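Local atomic coordinates of periplasmic binding protein/LacI transcriptional regulator (PDB entry 3CTP), a protein that binds beta-D-xylulofuranose and probably acts as a LacI-family transcriptional repressor that recognises regulatory DNA. Residues 238-243 with 279-284. Residues are numbered along the deposited sequence; the frame is centred on the assembly and turned at random.
Sequences FNDIAA and LTTINQ. With XLF (beta-D-xylulofuranose), chain C.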
ATOM      1  N   PHE A 238       3.965  15.280  -8.373  1.00  7.32           N
ATOM      2  CA  PHE A 238       5.217  14.887  -7.714  1.00  7.64           C
ATOM      3  C   PHE A 238       5.404  13.398  -7.478  1.00  8.14           C
ATOM      4  O   PHE A 238       6.546  12.950  -7.307  1.00  8.86           O
ATOM      5  CB  PHE A 238       5.413  15.666  -6.394  1.00  7.82           C
ATOM      6  CG  PHE A 238       4.406  15.319  -5.312  1.00  6.99           C
ATOM      7  CD1 PHE A 238       4.707  14.348  -4.353  1.00  7.91           C
ATOM      8  CD2 PHE A 238       3.202  16.005  -5.213  1.00  8.09           C
ATOM      9  CE1 PHE A 238       3.786  14.062  -3.367  1.00  7.59           C
ATOM     10  CE2 PHE A 238       2.284  15.729  -4.214  1.00  7.37           C
ATOM     11  CZ  PHE A 238       2.585  14.754  -3.285  1.00  9.57           C
ATOM     12  N   ASN A 239       4.324  12.617  -7.400  1.00  6.99           N
ATOM     13  CA  ASN A 239       4.502  11.163  -7.413  1.00  5.96           C
ATOM     14  C   ASN A 239       3.294  10.470  -7.974  1.00  7.64           C
ATOM     15  O   ASN A 239       2.295  11.123  -8.297  1.00  8.81           O
ATOM     16  CB  ASN A 239       4.928  10.595  -6.036  1.00  7.00           C
ATOM     17  CG  ASN A 239       3.846  10.672  -5.002  1.00  8.04           C
ATOM     18  OD1 ASN A 239       2.683  10.841  -5.327  1.00 10.00           O
ATOM     19  ND2 ASN A 239       4.228  10.546  -3.712  1.00  8.00           N
ATOM     20  N   ASP A 240       3.420   9.165  -8.199  1.00  8.05           N
ATOM     21  CA  ASP A 240       2.371   8.445  -8.906  1.00  7.17           C
ATOM     22  C   ASP A 240       1.080   8.333  -8.104  1.00  8.37           C
ATOM     23  O   ASP A 240      -0.001   8.418  -8.675  1.00  8.79           O
ATOM     24  CB  ASP A 240       2.815   7.029  -9.313  1.00  8.10           C
ATOM     25  CG  ASP A 240       3.856   7.029 -10.413  1.00  9.23           C
ATOM     26  OD1 ASP A 240       4.076   8.069 -11.071  1.00  8.96           O
ATOM     27  OD2 ASP A 240       4.452   5.940 -10.630  1.00 10.87           O
ATOM     28  N   ILE A 241       1.190   8.114  -6.793  1.00  8.42           N
ATOM     29  CA  ILE A 241      -0.051   7.982  -5.993  1.00  7.98           C
ATOM     30  C   ILE A 241      -0.800   9.325  -5.924  1.00  8.76           C
ATOM     31  O   ILE A 241      -2.035   9.361  -6.030  1.00  8.70           O
ATOM     32  CB  ILE A 241       0.225   7.328  -4.599  1.00  9.62           C
ATOM     33  CG1 ILE A 241      -1.087   7.079  -3.847  1.00 11.73           C
ATOM     34  CG2 ILE A 241       1.211   8.145  -3.801  1.00 10.52           C
ATOM     35  CD1 ILE A 241      -1.955   6.028  -4.513  1.00 10.79           C
ATOM     36  N   ALA A 242      -0.074  10.435  -5.800  1.00  8.15           N
ATOM     37  CA  ALA A 242      -0.746  11.740  -5.876  1.00  7.27           C
ATOM     38  C   ALA A 242      -1.352  11.938  -7.280  1.00  7.65           C
ATOM     39  O   ALA A 242      -2.452  12.464  -7.444  1.00  9.83           O
ATOM     40  CB  ALA A 242       0.256  12.853  -5.549  1.00  8.58           C
ATOM     41  N   ALA A 243      -0.633  11.517  -8.315  1.00  7.54           N
ATOM     42  CA  ALA A 243      -1.184  11.655  -9.686  1.00  7.26           C
ATOM     43  C   ALA A 243      -2.501  10.892  -9.821  1.00  8.40           C
ATOM     44  O   ALA A 243      -3.418  11.344 -10.507  1.00  9.78           O
ATOM     45  CB  ALA A 243      -0.186  11.115 -10.739  1.00  8.65           C
ATOM     46  N   LEU A 279      -0.238   5.408 -16.525  1.00  9.78           N
ATOM     47  CA  LEU A 279       0.397   6.686 -16.221  1.00  9.07           C
ATOM     48  C   LEU A 279       1.827   6.796 -16.746  1.00  9.18           C
ATOM     49  O   LEU A 279       2.699   6.014 -16.370  1.00  9.69           O
ATOM     50  CB  LEU A 279       0.432   6.842 -14.688  1.00  8.78           C
ATOM     51  CG  LEU A 279       1.078   8.096 -14.113  1.00  8.64           C
ATOM     52  CD1 LEU A 279       0.333   9.341 -14.523  1.00 10.00           C
ATOM     53  CD2 LEU A 279       1.045   7.970 -12.601  1.00 10.99           C
ATOM     54  N   THR A 280       2.089   7.790 -17.587  1.00  8.60           N
ATOM     55  CA  THR A 280       3.466   8.128 -17.932  1.00  8.51           C
ATOM     56  C   THR A 280       4.166   8.620 -16.673  1.00  8.88           C
ATOM     57  O   THR A 280       3.575   9.358 -15.864  1.00  8.42           O
ATOM     58  CB  THR A 280       3.477   9.227 -18.982  1.00 10.30           C
ATOM     59  OG1 THR A 280       2.886   8.704 -20.177  1.00  9.63           O
ATOM     60  CG2 THR A 280       4.903   9.714 -19.255  1.00  8.44           C
ATOM     61  N   THR A 281       5.408   8.208 -16.485  1.00  7.52           N
ATOM     62  CA  THR A 281       6.049   8.477 -15.194  1.00  7.86           C
ATOM     63  C   THR A 281       7.560   8.438 -15.344  1.00  8.96           C
ATOM     64  O   THR A 281       8.083   8.180 -16.423  1.00 10.17           O
ATOM     65  CB  THR A 281       5.557   7.464 -14.124  1.00  9.35           C
ATOM     66  OG1 THR A 281       6.045   7.838 -12.822  1.00 11.06           O
ATOM     67  CG2 THR A 281       6.043   6.056 -14.477  1.00 10.33           C
ATOM     68  N   ILE A 282       8.255   8.760 -14.265  1.00  9.02           N
ATOM     69  CA  ILE A 282       9.700   8.667 -14.209  1.00  9.03           C
ATOM     70  C   ILE A 282      10.021   7.516 -13.266  1.00  9.36           C
ATOM     71  O   ILE A 282       9.586   7.475 -12.110  1.00  9.19           O
ATOM     72  CB  ILE A 282      10.334   9.942 -13.617  1.00  8.52           C
ATOM     73  CG1 ILE A 282       9.886  11.195 -14.395  1.00 11.18           C
ATOM     74  CG2 ILE A 282      11.870   9.813 -13.609  1.00 10.24           C
ATOM     75  CD1 ILE A 282      10.327  11.203 -15.883  1.00  9.55           C
ATOM     76  N   ASN A 283      10.780   6.556 -13.769  1.00  8.62           N
ATOM     77  CA  ASN A 283      11.157   5.393 -12.990  1.00  8.88           C
ATOM     78  C   ASN A 283      12.177   5.674 -11.904  1.00  9.45           C
ATOM     79  O   ASN A 283      13.266   6.161 -12.205  1.00 10.81           O
ATOM     80  CB  ASN A 283      11.782   4.350 -13.940  1.00 10.10           C
ATOM     81  CG  ASN A 283      12.056   3.028 -13.262  1.00 13.77           C
ATOM     82  OD1 ASN A 283      11.119   2.274 -12.961  1.00 14.28           O
ATOM     83  ND2 ASN A 283      13.346   2.716 -13.034  1.00 13.54           N
ATOM     84  N   GLN A 284      11.850   5.327 -10.648  1.00  9.21           N
ATOM     85  CA  GLN A 284      12.895   5.143  -9.630  1.00  8.80           C
ATOM     86  C   GLN A 284      13.317   3.692  -9.587  1.00  9.35           C
ATOM     87  O   GLN A 284      12.450   2.795  -9.549  1.00  9.49           O
ATOM     88  CB  GLN A 284      12.374   5.512  -8.232  1.00  9.16           C
ATOM     89  CG  GLN A 284      12.057   6.972  -8.050  1.00  9.28           C
ATOM     90  CD  GLN A 284      12.044   7.344  -6.581  1.00  8.61           C
ATOM     91  OE1 GLN A 284      13.086   7.336  -5.940  1.00 10.61           O
ATOM     92  NE2 GLN A 284      10.869   7.724  -6.049  1.00  9.70           N
TER
HETATM   93  O4  XLF C 401       9.766  11.761  -1.365  1.00 10.69           O
HETATM   94  C4  XLF C 401       9.366  11.371  -2.682  1.00  9.94           C
HETATM   95  C5  XLF C 401       7.904  11.759  -2.849  1.00  7.80           C
HETATM   96  O5  XLF C 401       7.166  10.532  -2.833  1.00  8.98           O
HETATM   97  C3  XLF C 401       9.378   9.858  -2.825  1.00  9.19           C
HETATM   98  O3  XLF C 401      10.461   9.411  -3.650  1.00  9.46           O
HETATM   99  C2  XLF C 401       8.043   9.608  -3.472  1.00  9.00           C
HETATM  100  O2  XLF C 401       8.093   9.903  -4.883  1.00  8.32           O
HETATM  101  C1  XLF C 401       7.530   8.202  -3.235  1.00  6.89           C
HETATM  102  O1  XLF C 401       6.205   8.085  -3.776  1.00 10.36           O
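The carboxylate of Asp240 is held at both oxygens. Thr281 donates from OG1 to Asp240 OD1 over 2.6 Å, and OD1 accepts with its syn lone pair, on the side of OD2; OD2 accepts from the backbone N of Ser269. The two side chains meet at about a right angle, and with chi1 at -172° OG1 is trans to the Thr281 nitrogen and faces Asp240. Beside the carboxylate lies Leu279, whose CD2 methyl sits 3.4 Å from Asp240 OD1 and, three residues further along the helix, 3.9 Å from Ala243 CB, so one methyl touches both residues at the start of helix 240-252. An alanine in place of Asp240 would probably leave the buried Thr281 hydroxyl and the Ser269 N-H without the carboxylate that accepts from both and open a gap beside Leu279 CD2. Just before the helix, Asn239 is its N-cap: OD1 accepts from Ala242 N at 2.8 Å, nearly in line with the C=O bond. Its ND2 donates to XLF O5 at 3.1 Å (168°) and also to Asp213, and together with the cap these bonds hold the amide's orientation. From the other segment, Gln284 NE2 reaches XLF O3 at 3.0 Å, while its OE1 is bonded to Ser154. Segments 238-243 and 279-284 thus each supply an amide to the sugar pocket between the two lobes of a periplasmic-binding-protein-like fold, as in LacI-family effector domains.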